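Local coordinates for xylulokinase (Brucella ovis, PDB 5VM1), which probably phosphorylates D-xylulose to D-xylulose 5-phosphate at the expense of ATP, as an FGGY-family carbohydrate kinase, at residues 299-304 and 380-385; 331-336 and 471-476; 335-340 and 477-482. All coordinates share one frame; numbering follows the deposited sequence.

Contact 1 (299-304 and 380-385); sequences GVILSA and FAIRDN
This is a buried strand-on-helix packing contact in the C-terminal, actin-like ATPase domain of the FGGY kinase fold, where the end of strand 295-301 lies against helix 367-390. The strand belongs to the mixed central sheet of that domain, and the two short segments run nearly antiparallel, at 158°, with their axes 8.7 Å apart. Alternation along the strand decides which side chains take part: Ile301 points at the helix, while Val300 points away from it. Ile301 has CG1 anti to its carbonyl carbon (chi1 -66°), and the extended second torsion carries CD1 on to the helix. There CD1 lands on CG1 of Ile382 at 3.4 Å, the two side chains crossing at about a right angle, and it also lies 4.1 Å from CB of Ala381. Ile382 continues the apolar layer to Val261 and Leu263 of the same sheet. Asn385, one turn after Ala381, brings its amide obliquely across Ile301, with ND2 3.5 Å from CG1 of Ile301. Its OD1 faces the backbone of Gly299, 3.1 Å from the CA. The rotation of that amide is set within the helix: Asn385 ND2 donates to Ala381 O at 2.9 Å, from above the carbonyl plane, and Ala381 O also accepts the helical bond from Asn385 N.

Contact 2 (331-336 and 471-476); sequences KAPGSV and SAYDEA
Pro333 carries this contact, its ring set on one side of helix 470-488 where Ala472, Tyr473 and Ala476 receive it. The loop 331-336 lies between helix 319-326 and strand 337-339 in the C-terminal domain of the FGGY kinase, and here it passes along the first turns of the C-terminal helix. The ring carbons share their partners: CB and CG both meet the Ala476 methyl, and CG and CD both meet Tyr473. CB of Pro333 is 3.6 Å from CB of Ala476, CD lies 3.9 Å from CB of Ala472, and CG sits over one face of the Tyr473 ring. That last approach is a CH-pi contact, with Pro333 CG 4.2 Å from the ring centroid of Tyr473 and 25° off the normal. Ala472 and Ala476 are one helical turn apart and both direct their methyl groups at the loop, so the proline ring rests on their methyl groups. Tyr473 and Pro333 cross obliquely; with chi1 at -100°, the tyrosine ring lies with one face under Pro333 CG. The edge of the same ring, at CE1, is 4.1 Å from the carbonyl O of Lys331, near the ring plane. The Lys331 side chain starts away from helix 470-488, is extended with chi2 to chi4 close to anti, and touches Ser368 and Gln372 of helix 367-390. Apart from that carbonyl the touching atoms are carbon, which implies that loop and helix are joined here by apolar packing and shape rather than by directed polar bonds.

Contact 3 (335-340 and 477-482); sequences SVTFLP and YQRYHA
Tyr480 has the largest area buried by this contact, and its ring is bounded on one face and along one edge by strand 337-339 and the proline that follows. With CG anti to the backbone N (chi1 169°), the phenol runs from helix 470-488 alongside the strand. Leu339 comes over the face: its CD2 methyl stands 3.8 Å from the Tyr480 ring centroid and 26° off the normal, a CH-pi contact displaced toward the CD2-CE2 side of the ring. At the edge, and in the ring plane, the carbonyl O of Phe338 lies 3.4 Å from Tyr480 CE2, so the electropositive rim of the ring faces a backbone oxygen. Farther out, CD of Pro340 reaches the phenol oxygen, 3.5 Å from Tyr480 OH, the proline ring crossing the tyrosine at about a right angle. The strand pairs antiparallel with strand 357-359 in a two-stranded sheet of the FGGY C-terminal domain, and the helix packs across it with axes 8.8 Å apart at 44°. Tyr480 also meets Phe380 and Ala381 of helix 367-390, which places its ring between that helix and the two-stranded sheet. Thr337, second in buried area, points at the helix and turns CG2 to Tyr480, 4.0 Å from its CA. Its hydroxyl is directed instead toward Arg479, whose chain bends at chi2 and chi3 and brings NE to 4.1 Å from Thr337 OG1, which lies near the guanidinium plane at its edge, too distant for a hydrogen bond.

Helix 470-488 supplies one side of contacts 2 and 3, whose centres are only 9 Å apart and which share Ser335 and Val336; Arg479 NH2 comes within 2.9 Å of Gly334 O between them. Helix 367-390 ties both to contact 1: Arg383 NH1 forms a 2.4 Å salt bridge with Asp474 OD1 toward contact 2, and Asp384 OD1 lies 2.5 Å from Tyr477 OH, a probable hydrogen bond, toward contact 3. Contact 1 alone approaches the predicted active site, the Val300 side chain being about 8 Å from that of His88 and about 10 Å from that of Asp243, whereas contacts 2 and 3 lie away from it.

Contact 1 (299-304 and 380-385)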
loop_
_atom_site.group_PDB
_atom_site.type_symbol
_atom_site.label_atom_id
_atom_site.label_comp_id
_atom_site.label_asym_id
_atom_site.label_seq_id
_atom_site.Cartn_x
_atom_site.Cartn_y
_atom_site.Cartn_z
ATOM N N GLY A 299 -5.595 4.503 6.378
ATOM C CA GLY A 299 -6.499 5.523 5.883
ATOM C C GLY A 299 -6.078 5.889 4.475
ATOM O O GLY A 299 -4.893 6.097 4.206
ATOM N N VAL A 300 -7.050 5.913 3.567
ATOM C CA VAL A 300 -6.788 6.156 2.149
ATOM C C VAL A 300 -7.442 7.464 1.726
ATOM O O VAL A 300 -8.662 7.611 1.822
ATOM C CB VAL A 300 -7.283 5.017 1.253
ATOM C CG1 VAL A 300 -6.927 5.334 -0.182
ATOM C CG2 VAL A 300 -6.670 3.741 1.681
ATOM N N ILE A 301 -6.632 8.383 1.207
ATOM C CA ILE A 301 -7.086 9.611 0.572
ATOM C C ILE A 301 -6.980 9.415 -0.933
ATOM O O ILE A 301 -5.873 9.258 -1.467
ATOM C CB ILE A 301 -6.229 10.805 1.019
ATOM C CG1 ILE A 301 -6.430 11.062 2.508
ATOM C CG2 ILE A 301 -6.498 12.052 0.145
ATOM C CD1 ILE A 301 -5.275 11.747 3.125
ATOM N N LEU A 302 -8.121 9.415 -1.631
ATOM C CA LEU A 302 -8.085 9.001 -3.030
ATOM C C LEU A 302 -7.303 9.975 -3.918
ATOM O O LEU A 302 -6.776 9.560 -4.958
ATOM C CB LEU A 302 -9.495 8.791 -3.563
ATOM C CG LEU A 302 -10.155 7.535 -2.999
ATOM C CD1 LEU A 302 -11.490 7.313 -3.668
ATOM C CD2 LEU A 302 -9.230 6.299 -3.076
ATOM N N SER A 303 -7.205 11.256 -3.554
ATOM C CA SER A 303 -6.438 12.188 -4.375
ATOM C C SER A 303 -5.601 13.063 -3.468
ATOM O O SER A 303 -6.121 13.956 -2.796
ATOM C CB SER A 303 -7.342 13.027 -5.268
ATOM O OG SER A 303 -8.023 12.205 -6.199
ATOM N N ALA A 304 -4.299 12.787 -3.450
ATOM C CA ALA A 304 -3.362 13.576 -2.669
ATOM C C ALA A 304 -2.432 14.269 -3.650
ATOM O O ALA A 304 -2.686 15.425 -4.033
ATOM C CB ALA A 304 -2.609 12.711 -1.653
ATOM N N PHE A 380 -5.830 18.722 5.423
ATOM C CA PHE A 380 -7.064 18.540 6.186
ATOM C C PHE A 380 -7.679 17.157 5.978
ATOM O O PHE A 380 -8.185 16.548 6.933
ATOM C CB PHE A 380 -8.072 19.630 5.811
ATOM C CG PHE A 380 -7.643 20.990 6.200
ATOM C CD1 PHE A 380 -6.966 21.178 7.379
ATOM C CD2 PHE A 380 -7.884 22.083 5.380
ATOM C CE1 PHE A 380 -6.543 22.435 7.757
ATOM C CE2 PHE A 380 -7.458 23.341 5.742
ATOM C CZ PHE A 380 -6.782 23.519 6.930
ATOM N N ALA A 381 -7.610 16.621 4.760
ATOM C CA ALA A 381 -8.043 15.238 4.551
ATOM C C ALA A 381 -7.210 14.269 5.380
ATOM O O ALA A 381 -7.747 13.323 5.958
ATOM C CB ALA A 381 -7.958 14.866 3.074
ATOM N N ILE A 382 -5.893 14.478 5.444
ATOM C CA ILE A 382 -5.069 13.656 6.330
ATOM C C ILE A 382 -5.534 13.800 7.779
ATOM O O ILE A 382 -5.611 12.820 8.518
ATOM C CB ILE A 382 -3.581 14.029 6.179
ATOM C CG1 ILE A 382 -3.085 13.727 4.766
ATOM C CG2 ILE A 382 -2.732 13.252 7.183
ATOM C CD1 ILE A 382 -1.749 14.285 4.491
ATOM N N ARG A 383 -5.872 15.011 8.206
ATOM C CA ARG A 383 -6.372 15.185 9.568
ATOM C C ARG A 383 -7.720 14.490 9.754
ATOM O O ARG A 383 -8.015 13.975 10.839
ATOM C CB ARG A 383 -6.401 16.682 9.923
ATOM C CG ARG A 383 -7.630 17.216 10.527
ATOM C CD ARG A 383 -7.429 17.662 11.935
ATOM N NE ARG A 383 -7.036 19.064 12.128
ATOM C CZ ARG A 383 -7.471 19.802 13.157
ATOM N NH1 ARG A 383 -7.075 21.063 13.318
ATOM N NH2 ARG A 383 -8.338 19.275 14.023
ATOM N N ASP A 384 -8.559 14.482 8.718
ATOM C CA ASP A 384 -9.753 13.647 8.770
ATOM C C ASP A 384 -9.390 12.169 8.918
ATOM O O ASP A 384 -10.066 11.417 9.636
ATOM C CB ASP A 384 -10.639 13.878 7.540
ATOM C CG ASP A 384 -11.652 14.977 7.757
ATOM O OD1 ASP A 384 -11.891 15.332 8.941
ATOM O OD2 ASP A 384 -12.267 15.441 6.766
ATOM N N ASN A 385 -8.325 11.732 8.250
ATOM C CA ASN A 385 -7.915 10.341 8.379
ATOM C C ASN A 385 -7.406 10.031 9.786
ATOM O O ASN A 385 -7.767 8.999 10.367
ATOM C CB ASN A 385 -6.877 10.009 7.315
ATOM C CG ASN A 385 -7.526 9.607 6.021
ATOM O OD1 ASN A 385 -7.428 8.458 5.567
ATOM N ND2 ASN A 385 -8.270 10.546 5.450
#

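Contact 2 (331-336 and 471-476)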
loop_
_atom_site.group_PDB
_atom_site.type_symbol
_atom_site.label_atom_id
_atom_site.label_comp_id
_atom_site.label_asym_id
_atom_site.label_seq_id
_atom_site.Cartn_x
_atom_site.Cartn_y
_atom_site.Cartn_z
ATOM N N LYS A 331 2.245 29.831 5.369
ATOM C CA LYS A 331 1.359 30.985 5.441
ATOM C C LYS A 331 0.074 30.626 6.178
ATOM O O LYS A 331 -0.359 29.467 6.179
ATOM C CB LYS A 331 1.012 31.479 4.040
ATOM C CG LYS A 331 2.197 31.978 3.247
ATOM C CD LYS A 331 1.746 32.339 1.858
ATOM C CE LYS A 331 2.909 32.580 0.916
ATOM N NZ LYS A 331 2.355 32.637 -0.473
ATOM N N ALA A 332 -0.551 31.627 6.782
ATOM C CA ALA A 332 -1.856 31.404 7.388
ATOM C C ALA A 332 -2.866 31.111 6.289
ATOM O O ALA A 332 -2.777 31.688 5.208
ATOM C CB ALA A 332 -2.320 32.615 8.179
ATOM N N PRO A 333 -3.797 30.191 6.508
ATOM C CA PRO A 333 -4.772 29.894 5.453
ATOM C C PRO A 333 -5.557 31.150 5.105
ATOM O O PRO A 333 -5.823 32.010 5.957
ATOM C CB PRO A 333 -5.670 28.824 6.078
ATOM C CG PRO A 333 -4.857 28.235 7.185
ATOM C CD PRO A 333 -4.012 29.371 7.707
ATOM N N GLY A 334 -5.908 31.262 3.825
ATOM C CA GLY A 334 -6.781 32.310 3.354
ATOM C C GLY A 334 -8.223 31.844 3.253
ATOM O O GLY A 334 -8.618 30.790 3.761
ATOM N N SER A 335 -9.020 32.646 2.553
ATOM C CA SER A 335 -10.442 32.351 2.449
ATOM C C SER A 335 -10.716 31.195 1.508
ATOM O O SER A 335 -11.817 30.637 1.556
ATOM C CB SER A 335 -11.210 33.604 2.005
ATOM O OG SER A 335 -10.819 34.041 0.728
ATOM N N VAL A 336 -9.731 30.808 0.693
ATOM C CA VAL A 336 -9.884 29.700 -0.246
ATOM C C VAL A 336 -9.727 28.360 0.472
ATOM O O VAL A 336 -8.787 28.150 1.248
ATOM C CB VAL A 336 -8.880 29.806 -1.397
ATOM C CG1 VAL A 336 -9.107 28.638 -2.305
ATOM C CG2 VAL A 336 -9.043 31.105 -2.155
ATOM N N SER A 471 -3.789 27.736 15.545
ATOM C CA SER A 471 -5.163 28.187 15.695
ATOM C C SER A 471 -5.790 28.484 14.343
ATOM O O SER A 471 -6.917 28.063 14.068
ATOM C CB SER A 471 -5.198 29.421 16.597
ATOM O OG SER A 471 -6.520 29.883 16.766
ATOM N N ALA A 472 -5.065 29.192 13.473
ATOM C CA ALA A 472 -5.606 29.495 12.153
ATOM C C ALA A 472 -5.866 28.222 11.359
ATOM O O ALA A 472 -6.852 28.139 10.618
ATOM C CB ALA A 472 -4.672 30.439 11.395
ATOM N N TYR A 473 -5.018 27.200 11.531
ATOM C CA TYR A 473 -5.259 25.937 10.837
ATOM C C TYR A 473 -6.490 25.217 11.380
ATOM O O TYR A 473 -7.190 24.562 10.602
ATOM C CB TYR A 473 -4.025 25.028 10.913
ATOM C CG TYR A 473 -3.171 25.038 9.665
ATOM C CD1 TYR A 473 -2.397 26.153 9.331
ATOM C CD2 TYR A 473 -3.181 23.956 8.781
ATOM C CE1 TYR A 473 -1.627 26.179 8.175
ATOM C CE2 TYR A 473 -2.411 23.986 7.602
ATOM C CZ TYR A 473 -1.639 25.094 7.316
ATOM O OH TYR A 473 -0.890 25.130 6.164
ATOM N N ASP A 474 -6.767 25.309 12.693
ATOM C CA ASP A 474 -8.020 24.765 13.236
ATOM C C ASP A 474 -9.226 25.456 12.625
ATOM O O ASP A 474 -10.207 24.813 12.215
ATOM C CB ASP A 474 -8.094 24.948 14.756
ATOM C CG ASP A 474 -7.315 23.905 15.537
ATOM O OD1 ASP A 474 -6.895 22.863 14.967
ATOM O OD2 ASP A 474 -7.132 24.154 16.757
ATOM N N GLU A 475 -9.161 26.779 12.557
ATOM C CA GLU A 475 -10.262 27.546 12.006
ATOM C C GLU A 475 -10.489 27.143 10.555
ATOM O O GLU A 475 -11.627 26.884 10.146
ATOM C CB GLU A 475 -9.925 29.027 12.179
ATOM C CG GLU A 475 -10.895 30.056 11.696
ATOM C CD GLU A 475 -10.253 31.425 11.744
ATOM O OE1 GLU A 475 -10.357 32.178 10.749
ATOM O OE2 GLU A 475 -9.607 31.726 12.776
ATOM N N ALA A 476 -9.404 27.022 9.782
ATOM C CA ALA A 476 -9.525 26.593 8.395
ATOM C C ALA A 476 -9.929 25.122 8.297
ATOM O O ALA A 476 -10.687 24.739 7.393
ATOM C CB ALA A 476 -8.216 26.850 7.649
#

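Contact 3 (335-340 and 477-482)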
loop_
_atom_site.group_PDB
_atom_site.type_symbol
_atom_site.label_atom_id
_atom_site.label_comp_id
_atom_site.label_asym_id
_atom_site.label_seq_id
_atom_site.Cartn_x
_atom_site.Cartn_y
_atom_site.Cartn_z
ATOM N N SER A 335 -9.020 32.646 2.553
ATOM C CA SER A 335 -10.442 32.351 2.449
ATOM C C SER A 335 -10.716 31.195 1.508
ATOM O O SER A 335 -11.817 30.637 1.556
ATOM C CB SER A 335 -11.210 33.604 2.005
ATOM O OG SER A 335 -10.819 34.041 0.728
ATOM N N VAL A 336 -9.731 30.808 0.693
ATOM C CA VAL A 336 -9.884 29.700 -0.246
ATOM C C VAL A 336 -9.727 28.360 0.472
ATOM O O VAL A 336 -8.787 28.150 1.248
ATOM C CB VAL A 336 -8.880 29.806 -1.397
ATOM C CG1 VAL A 336 -9.107 28.638 -2.305
ATOM C CG2 VAL A 336 -9.043 31.105 -2.155
ATOM N N THR A 337 -10.662 27.456 0.218
ATOM C CA THR A 337 -10.658 26.096 0.733
ATOM C C THR A 337 -10.732 25.132 -0.445
ATOM O O THR A 337 -11.476 25.365 -1.403
ATOM C CB THR A 337 -11.849 25.876 1.710
ATOM O OG1 THR A 337 -11.655 26.637 2.925
ATOM C CG2 THR A 337 -12.045 24.398 2.040
ATOM N N PHE A 338 -9.959 24.055 -0.396
ATOM C CA PHE A 338 -9.978 23.050 -1.457
ATOM C C PHE A 338 -10.418 21.709 -0.870
ATOM O O PHE A 338 -9.844 21.237 0.120
ATOM C CB PHE A 338 -8.607 22.929 -2.125
ATOM C CG PHE A 338 -8.534 21.889 -3.197
ATOM C CD1 PHE A 338 -9.146 22.079 -4.416
ATOM C CD2 PHE A 338 -7.842 20.724 -2.992
ATOM C CE1 PHE A 338 -9.074 21.117 -5.416
ATOM C CE2 PHE A 338 -7.764 19.762 -3.981
ATOM C CZ PHE A 338 -8.377 19.962 -5.192
ATOM N N LEU A 339 -11.491 21.146 -1.418
ATOM C CA LEU A 339 -11.849 19.765 -1.120
ATOM C C LEU A 339 -11.240 18.843 -2.176
ATOM O O LEU A 339 -11.595 18.964 -3.354
ATOM C CB LEU A 339 -13.354 19.590 -1.092
ATOM C CG LEU A 339 -14.213 20.145 0.026
ATOM C CD1 LEU A 339 -15.524 19.392 -0.070
ATOM C CD2 LEU A 339 -13.605 19.964 1.385
ATOM N N PRO A 340 -10.334 17.914 -1.813
ATOM C CA PRO A 340 -9.608 17.143 -2.841
ATOM C C PRO A 340 -10.345 15.915 -3.368
ATOM O O PRO A 340 -9.708 14.916 -3.712
ATOM C CB PRO A 340 -8.321 16.734 -2.117
ATOM C CG PRO A 340 -8.708 16.653 -0.690
ATOM C CD PRO A 340 -9.808 17.660 -0.457
ATOM N N TYR A 477 -9.432 24.279 9.208
ATOM C CA TYR A 477 -9.869 22.889 9.203
ATOM C C TYR A 477 -11.380 22.795 9.395
ATOM O O TYR A 477 -12.051 22.011 8.711
ATOM C CB TYR A 477 -9.156 22.044 10.277
ATOM C CG TYR A 477 -9.873 20.714 10.393
ATOM C CD1 TYR A 477 -9.782 19.767 9.360
ATOM C CD2 TYR A 477 -10.711 20.432 11.480
ATOM C CE1 TYR A 477 -10.489 18.578 9.412
ATOM C CE2 TYR A 477 -11.414 19.248 11.550
ATOM C CZ TYR A 477 -11.299 18.325 10.522
ATOM O OH TYR A 477 -12.003 17.157 10.606
ATOM N N GLN A 478 -11.935 23.590 10.319
ATOM C CA GLN A 478 -13.374 23.510 10.567
ATOM C C GLN A 478 -14.177 23.945 9.340
ATOM O O GLN A 478 -15.210 23.337 9.024
ATOM C CB GLN A 478 -13.741 24.329 11.805
ATOM C CG GLN A 478 -13.171 23.737 13.108
ATOM C CD GLN A 478 -13.769 22.376 13.464
ATOM O OE1 GLN A 478 -14.813 21.979 12.934
ATOM N NE2 GLN A 478 -13.064 21.625 14.312
ATOM N N ARG A 479 -13.697 24.965 8.614
ATOM C CA ARG A 479 -14.311 25.344 7.343
ATOM C C ARG A 479 -14.322 24.168 6.372
ATOM O O ARG A 479 -15.368 23.804 5.826
ATOM C CB ARG A 479 -13.534 26.516 6.738
ATOM C CG ARG A 479 -14.312 27.810 6.476
ATOM C CD ARG A 479 -13.468 29.022 6.902
ATOM N NE ARG A 479 -12.176 29.038 6.212
ATOM C CZ ARG A 479 -11.065 29.590 6.698
ATOM N NH1 ARG A 479 -11.078 30.175 7.904
ATOM N NH2 ARG A 479 -9.930 29.544 5.980
ATOM N N TYR A 480 -13.178 23.505 6.219
ATOM C CA TYR A 480 -13.079 22.354 5.329
ATOM C C TYR A 480 -14.045 21.253 5.751
ATOM O O TYR A 480 -14.675 20.600 4.910
ATOM C CB TYR A 480 -11.627 21.864 5.336
ATOM C CG TYR A 480 -11.336 20.530 4.681
ATOM C CD1 TYR A 480 -11.576 19.326 5.354
ATOM C CD2 TYR A 480 -10.761 20.474 3.423
ATOM C CE1 TYR A 480 -11.293 18.112 4.773
ATOM C CE2 TYR A 480 -10.478 19.263 2.826
ATOM C CZ TYR A 480 -10.738 18.081 3.509
ATOM O OH TYR A 480 -10.432 16.872 2.921
ATOM N N HIS A 481 -14.159 21.029 7.057
ATOM C CA HIS A 481 -15.008 19.964 7.572
ATOM C C HIS A 481 -16.493 20.268 7.362
ATOM O O HIS A 481 -17.277 19.358 7.070
ATOM C CB HIS A 481 -14.688 19.738 9.045
ATOM C CG HIS A 481 -15.324 18.512 9.616
ATOM N ND1 HIS A 481 -16.050 18.523 10.786
ATOM C CD2 HIS A 481 -15.324 17.229 9.182
ATOM C CE1 HIS A 481 -16.480 17.302 11.044
ATOM N NE2 HIS A 481 -16.057 16.499 10.083
ATOM N N ALA A 482 -16.907 21.536 7.551
ATOM C CA ALA A 482 -18.306 21.939 7.365
ATOM C C ALA A 482 -18.738 21.913 5.901
ATOM O O ALA A 482 -19.935 21.819 5.622
ATOM C CB ALA A 482 -18.548 23.328 7.946
#